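Local coordinates for EDD domain protein, DegV family (Ruminococcus gnavus, PDB 3JR7) that probably binds a lipid, as members of the DegV family are thought to do, although its own biological role is unknown, at residues 102-107 with 141-146; 132-137 with 166-171. All blocks are in the same frame, centred on the assembly; numbering follows the deposited sequence.

Contact 1: 102-107 with 141-146; sequences VTLSAE and VGETLI
Glu143 meets the end of strand 98-103 in two ways, with its aliphatic stem and with its carboxylate. At the root of the side chain, Glu143 CB packs 3.8 Å from Val102 CG1, and the same methyl lies 3.7 Å from the Glu143 carbonyl O. CG anti to its own carbonyl carbon (chi1 -64°) and an extended chain beyond it (chi2 175°) bring CD beside the Thr103-Leu104 peptide. Glu143 CD is 3.5 Å from Leu104 N, but no hydrogen bond forms, the angle being poor; that N-H is bonded to Asp27 OD2. Glu143 OE1 also lies close to Asp27 OD1, so the two acids probably raise each other's affinity for a proton. Glu143 OE2 turns to leucine instead and comes 3.5 Å from Leu104 CG, a buried oxygen against a branched apolar group. Val102 and Thr103 point to opposite faces of the mixed sheet of this alpha/beta domain, whose strands 98-103 and 130-135 run parallel: helix 141-155 packs on the valine, and helix 111-126, the connection of the beta-alpha-beta unit between those two strands, packs on the threonine. Thr103 gives its OG1 proton to Leu104 O at 2.9 Å, a bond to the next residue's carbonyl. One turn further along the helix, Ile146 brings CG2 to 3.8 Å from Val102 CG2. Both residues branch at CB, and it is methyls on that branch, close to the backbone, that meet. Ile146 touches Val167, Tyr170 and Ile171 of helix 160-173 as well, joining the sheet to that second helix.

Contact 2: 132-137 with 166-171; sequences HVFNSR and SVECYI
Val167 sets its CG1 methyl over one face of the Phe134 ring, 3.4 Å from Phe134 CE1 and offset toward the rim, a CH-pi contact. The opposite face is occupied by His132, whose CD2 sits 3.3 Å above the ring plane over its centre, so the flat phenyl offers one face to the valine methyl and the other to the imidazole. Ile171 completes the tight part: its CD1 packs 3.8 Å from Phe134 CB, while CG2 lies against the Ser136 carbonyl. Strand residues 132-135 and helix residues 166-171 run almost parallel (10°), with axes 9.5 Å apart, a helix layered on the sheet of an alpha/beta domain. Toward the rim, where His132, Arg137 and Glu168 are all partly exposed, packing gives way to charges and water. Glu168 bends at chi2 (-75°), turning its carboxylate back toward the strand. Glu168 OE2 then accepts a nearly straight bond from His132 NE2 (3.0 Å, 170°) on its anti lone pair, with Glu168 OE2 close to the imidazole plane and the two flat groups nearly perpendicular. A water also donates to Glu168 OE2, at 2.7 Å, and accepts from Asn135 N, and so bridges strand and helix. The other oxygen, Glu168 OE1, makes a long salt bridge of 3.5 Å to Arg137 NH1. Arginine has the length to span this looser side from the turn after the strand, where Asn135 OD1 accepts from Arg137 N in an Asx turn and Asn135 ND2 lies over one guanidinium face.

Contacts 1 and 2 sit side by side on one sheet, their centres 8 Å apart, and their segments alternate along the chain. The neighbouring segments 102-107 and 132-137 are tied together by Ser136 N to Thr103 O (3.1 Å) and by Ala106 N to Asn135 OD1 (3.0 Å), both probable hydrogen bonds. Between the helices, Leu145 CB of contact 1 packs 3.3 Å from Tyr170 OH of contact 2. Both contacts reach the pocket holding a bound polyether: Leu104 has its side chain about 4 Å from it, and Arg137 is a pocket residue. The polyether probably came from the crystallisation liquor, but its position is consistent with a lipid-binding site.

Contact 1: 102-107 with 141-146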
loop_
_atom_site.group_PDB
_atom_site.type_symbol
_atom_site.label_atom_id
_atom_site.label_comp_id
_atom_site.label_asym_id
_atom_site.label_seq_id
_atom_site.Cartn_x
_atom_site.Cartn_y
_atom_site.Cartn_z
ATOM N N VAL A 102 7.562 0.077 7.195
ATOM C CA VAL A 102 6.896 0.693 6.041
ATOM C C VAL A 102 5.422 0.801 6.327
ATOM O O VAL A 102 4.804 -0.201 6.673
ATOM C CB VAL A 102 7.076 -0.145 4.784
ATOM C CG1 VAL A 102 6.353 0.581 3.561
ATOM C CG2 VAL A 102 8.575 -0.361 4.510
ATOM N N THR A 103 4.879 2.010 6.261
ATOM C CA THR A 103 3.503 2.276 6.621
ATOM C C THR A 103 2.736 2.954 5.526
ATOM O O THR A 103 3.304 3.562 4.614
ATOM C CB THR A 103 3.360 3.179 7.897
ATOM O OG1 THR A 103 3.702 4.538 7.601
ATOM C CG2 THR A 103 4.213 2.646 9.066
ATOM N N LEU A 104 1.420 2.830 5.629
ATOM C CA LEU A 104 0.474 3.707 4.949
ATOM C C LEU A 104 0.888 5.177 5.032
ATOM O O LEU A 104 1.457 5.613 6.028
ATOM C CB LEU A 104 -0.903 3.570 5.624
ATOM C CG LEU A 104 -1.811 2.414 5.229
ATOM C CD1 LEU A 104 -2.751 2.084 6.416
ATOM C CD2 LEU A 104 -2.564 2.743 3.958
ATOM N N SER A 105 0.533 5.937 4.009
ATOM C CA SER A 105 0.626 7.380 4.042
ATOM C C SER A 105 0.172 7.980 5.352
ATOM O O SER A 105 -0.969 7.718 5.864
ATOM C CB SER A 105 -0.226 8.008 2.937
ATOM O OG SER A 105 -0.214 9.435 3.080
ATOM N N ALA A 106 1.031 8.849 5.886
ATOM C CA ALA A 106 0.701 9.558 7.129
ATOM C C ALA A 106 -0.520 10.431 6.935
ATOM O O ALA A 106 -1.181 10.780 7.897
ATOM C CB ALA A 106 1.892 10.386 7.635
ATOM N N GLU A 107 -0.859 10.795 5.718
ATOM C CA GLU A 107 -2.049 11.620 5.521
ATOM C C GLU A 107 -3.340 10.825 5.421
ATOM O O GLU A 107 -4.427 11.429 5.329
ATOM C CB GLU A 107 -1.924 12.405 4.242
ATOM C CG GLU A 107 -0.756 13.260 4.187
ATOM C CD GLU A 107 -0.933 14.457 5.042
ATOM O OE1 GLU A 107 -2.017 15.097 4.987
ATOM O OE2 GLU A 107 0.011 14.722 5.784
ATOM N N VAL A 141 0.194 -1.817 -2.607
ATOM C CA VAL A 141 1.416 -2.226 -3.286
ATOM C C VAL A 141 2.503 -1.137 -3.347
ATOM O O VAL A 141 3.685 -1.437 -3.598
ATOM C CB VAL A 141 1.181 -2.844 -4.716
ATOM C CG1 VAL A 141 0.633 -4.287 -4.602
ATOM C CG2 VAL A 141 0.316 -1.939 -5.581
ATOM N N GLY A 142 2.131 0.109 -3.084
ATOM C CA GLY A 142 3.160 1.154 -2.836
ATOM C C GLY A 142 4.061 0.723 -1.661
ATOM O O GLY A 142 5.280 0.814 -1.729
ATOM N N GLU A 143 3.447 0.211 -0.590
ATOM C CA GLU A 143 4.218 -0.276 0.583
ATOM C C GLU A 143 5.045 -1.509 0.216
ATOM O O GLU A 143 6.216 -1.659 0.621
ATOM C CB GLU A 143 3.268 -0.600 1.720
ATOM C CG GLU A 143 2.502 0.627 2.250
ATOM C CD GLU A 143 1.465 0.266 3.298
ATOM O OE1 GLU A 143 1.828 -0.358 4.306
ATOM O OE2 GLU A 143 0.282 0.605 3.099
ATOM N N THR A 144 4.426 -2.404 -0.553
ATOM C CA THR A 144 5.046 -3.630 -0.993
ATOM C C THR A 144 6.330 -3.297 -1.729
ATOM O O THR A 144 7.409 -3.852 -1.435
ATOM C CB THR A 144 4.122 -4.400 -1.963
ATOM O OG1 THR A 144 2.816 -4.552 -1.383
ATOM C CG2 THR A 144 4.712 -5.730 -2.306
ATOM N N LEU A 145 6.219 -2.369 -2.663
ATOM C CA LEU A 145 7.376 -2.010 -3.487
ATOM C C LEU A 145 8.507 -1.371 -2.660
ATOM O O LEU A 145 9.678 -1.650 -2.890
ATOM C CB LEU A 145 6.974 -1.092 -4.641
ATOM C CG LEU A 145 6.337 -1.767 -5.846
ATOM C CD1 LEU A 145 5.775 -0.706 -6.802
ATOM C CD2 LEU A 145 7.301 -2.701 -6.541
ATOM N N ILE A 146 8.142 -0.564 -1.682
ATOM C CA ILE A 146 9.117 0.021 -0.738
ATOM C C ILE A 146 9.853 -1.088 0.072
ATOM O O ILE A 146 11.073 -1.076 0.138
ATOM C CB ILE A 146 8.434 1.049 0.200
ATOM C CG1 ILE A 146 7.922 2.263 -0.622
ATOM C CG2 ILE A 146 9.391 1.552 1.291
ATOM C CD1 ILE A 146 6.909 3.110 0.129
#

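Contact 2: 132-137 with 166-171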
loop_
_atom_site.group_PDB
_atom_site.type_symbol
_atom_site.label_atom_id
_atom_site.label_comp_id
_atom_site.label_asym_id
_atom_site.label_seq_id
_atom_site.Cartn_x
_atom_site.Cartn_y
_atom_site.Cartn_z
ATOM N N HIS A 132 14.094 2.661 11.549
ATOM C CA HIS A 132 13.628 3.741 10.694
ATOM C C HIS A 132 12.240 3.449 10.189
ATOM O O HIS A 132 11.975 2.366 9.645
ATOM C CB HIS A 132 14.571 4.005 9.508
ATOM C CG HIS A 132 14.162 5.200 8.714
ATOM N ND1 HIS A 132 14.511 6.478 9.083
ATOM C CD2 HIS A 132 13.312 5.330 7.663
ATOM C CE1 HIS A 132 13.953 7.339 8.243
ATOM N NE2 HIS A 132 13.218 6.666 7.376
ATOM N N VAL A 133 11.340 4.424 10.356
ATOM C CA VAL A 133 9.972 4.324 9.875
ATOM C C VAL A 133 9.837 5.112 8.519
ATOM O O VAL A 133 10.075 6.335 8.486
ATOM C CB VAL A 133 8.976 4.880 10.894
ATOM C CG1 VAL A 133 7.558 4.726 10.362
ATOM C CG2 VAL A 133 9.115 4.145 12.246
ATOM N N PHE A 134 9.478 4.413 7.438
ATOM C CA PHE A 134 9.250 5.033 6.127
ATOM C C PHE A 134 7.736 5.338 5.992
ATOM O O PHE A 134 6.889 4.456 6.078
ATOM C CB PHE A 134 9.680 4.121 4.976
ATOM C CG PHE A 134 11.129 3.778 4.942
ATOM C CD1 PHE A 134 12.058 4.674 4.434
ATOM C CD2 PHE A 134 11.563 2.536 5.369
ATOM C CE1 PHE A 134 13.420 4.355 4.414
ATOM C CE2 PHE A 134 12.892 2.199 5.345
ATOM C CZ PHE A 134 13.832 3.099 4.872
ATOM N N ASN A 135 7.393 6.602 5.866
ATOM C CA ASN A 135 6.052 6.996 5.489
ATOM C C ASN A 135 5.996 6.730 3.992
ATOM O O ASN A 135 6.619 7.442 3.237
ATOM C CB ASN A 135 5.892 8.497 5.769
ATOM C CG ASN A 135 4.648 9.100 5.169
ATOM O OD1 ASN A 135 3.778 8.391 4.666
ATOM N ND2 ASN A 135 4.545 10.433 5.237
ATOM N N SER A 136 5.218 5.757 3.546
ATOM C CA SER A 136 5.155 5.433 2.125
ATOM C C SER A 136 4.585 6.540 1.262
ATOM O O SER A 136 4.856 6.521 0.135
ATOM C CB SER A 136 4.305 4.189 1.847
ATOM O OG SER A 136 2.939 4.408 2.119
ATOM N N ARG A 137 3.792 7.468 1.805
ATOM C CA ARG A 137 2.981 8.411 1.035
ATOM C C ARG A 137 2.073 7.700 0.012
ATOM O O ARG A 137 1.781 8.234 -1.061
ATOM C CB ARG A 137 3.877 9.474 0.399
ATOM C CG ARG A 137 4.591 10.377 1.510
ATOM C CD ARG A 137 5.951 10.947 1.072
ATOM N NE ARG A 137 6.609 11.604 2.206
ATOM C CZ ARG A 137 7.503 11.055 3.074
ATOM N NH1 ARG A 137 7.991 9.796 2.975
ATOM N NH2 ARG A 137 7.973 11.825 4.085
ATOM N N SER A 166 18.464 5.642 0.211
ATOM C CA SER A 166 18.051 5.090 -1.095
ATOM C C SER A 166 16.555 4.848 -1.153
ATOM O O SER A 166 15.911 5.085 -2.190
ATOM C CB SER A 166 18.769 3.784 -1.462
ATOM O OG SER A 166 20.162 4.020 -1.456
ATOM N N VAL A 167 15.996 4.393 -0.036
ATOM C CA VAL A 167 14.581 4.094 0.011
ATOM C C VAL A 167 13.743 5.361 0.065
ATOM O O VAL A 167 12.715 5.426 -0.581
ATOM C CB VAL A 167 14.252 3.153 1.173
ATOM C CG1 VAL A 167 12.739 3.028 1.345
ATOM C CG2 VAL A 167 14.937 1.758 0.925
ATOM N N GLU A 168 14.163 6.360 0.844
ATOM C CA GLU A 168 13.474 7.637 0.835
ATOM C C GLU A 168 13.482 8.247 -0.572
ATOM O O GLU A 168 12.477 8.842 -0.970
ATOM C CB GLU A 168 13.989 8.620 1.912
ATOM C CG GLU A 168 13.698 8.180 3.360
ATOM C CD GLU A 168 12.207 8.354 3.837
ATOM O OE1 GLU A 168 11.372 8.868 2.993
ATOM O OE2 GLU A 168 11.909 8.014 5.066
ATOM N N CYS A 169 14.576 8.082 -1.322
ATOM C CA CYS A 169 14.627 8.540 -2.717
ATOM C C CYS A 169 13.589 7.769 -3.553
ATOM O O CYS A 169 12.800 8.355 -4.290
ATOM C CB CYS A 169 16.030 8.355 -3.328
ATOM S SG CYS A 169 16.092 8.650 -5.151
ATOM N N TYR A 170 13.605 6.457 -3.431
ATOM C CA TYR A 170 12.606 5.652 -4.111
ATOM C C TYR A 170 11.169 6.128 -3.807
ATOM O O TYR A 170 10.341 6.245 -4.735
ATOM C CB TYR A 170 12.770 4.151 -3.795
ATOM C CG TYR A 170 11.631 3.356 -4.427
ATOM C CD1 TYR A 170 11.477 3.328 -5.810
ATOM C CD2 TYR A 170 10.683 2.697 -3.655
ATOM C CE1 TYR A 170 10.411 2.669 -6.406
ATOM C CE2 TYR A 170 9.627 2.003 -4.247
ATOM C CZ TYR A 170 9.494 2.010 -5.622
ATOM O OH TYR A 170 8.438 1.379 -6.234
ATOM N N ILE A 171 10.871 6.433 -2.545
ATOM C CA ILE A 171 9.551 6.909 -2.164
ATOM C C ILE A 171 9.197 8.179 -2.933
ATOM O O ILE A 171 8.071 8.335 -3.447
ATOM C CB ILE A 171 9.471 7.084 -0.651
ATOM C CG1 ILE A 171 9.469 5.671 0.011
ATOM C CG2 ILE A 171 8.262 7.834 -0.230
ATOM C CD1 ILE A 171 9.595 5.708 1.546
HETATM O O HOH W 1 9.376 8.524 6.006
#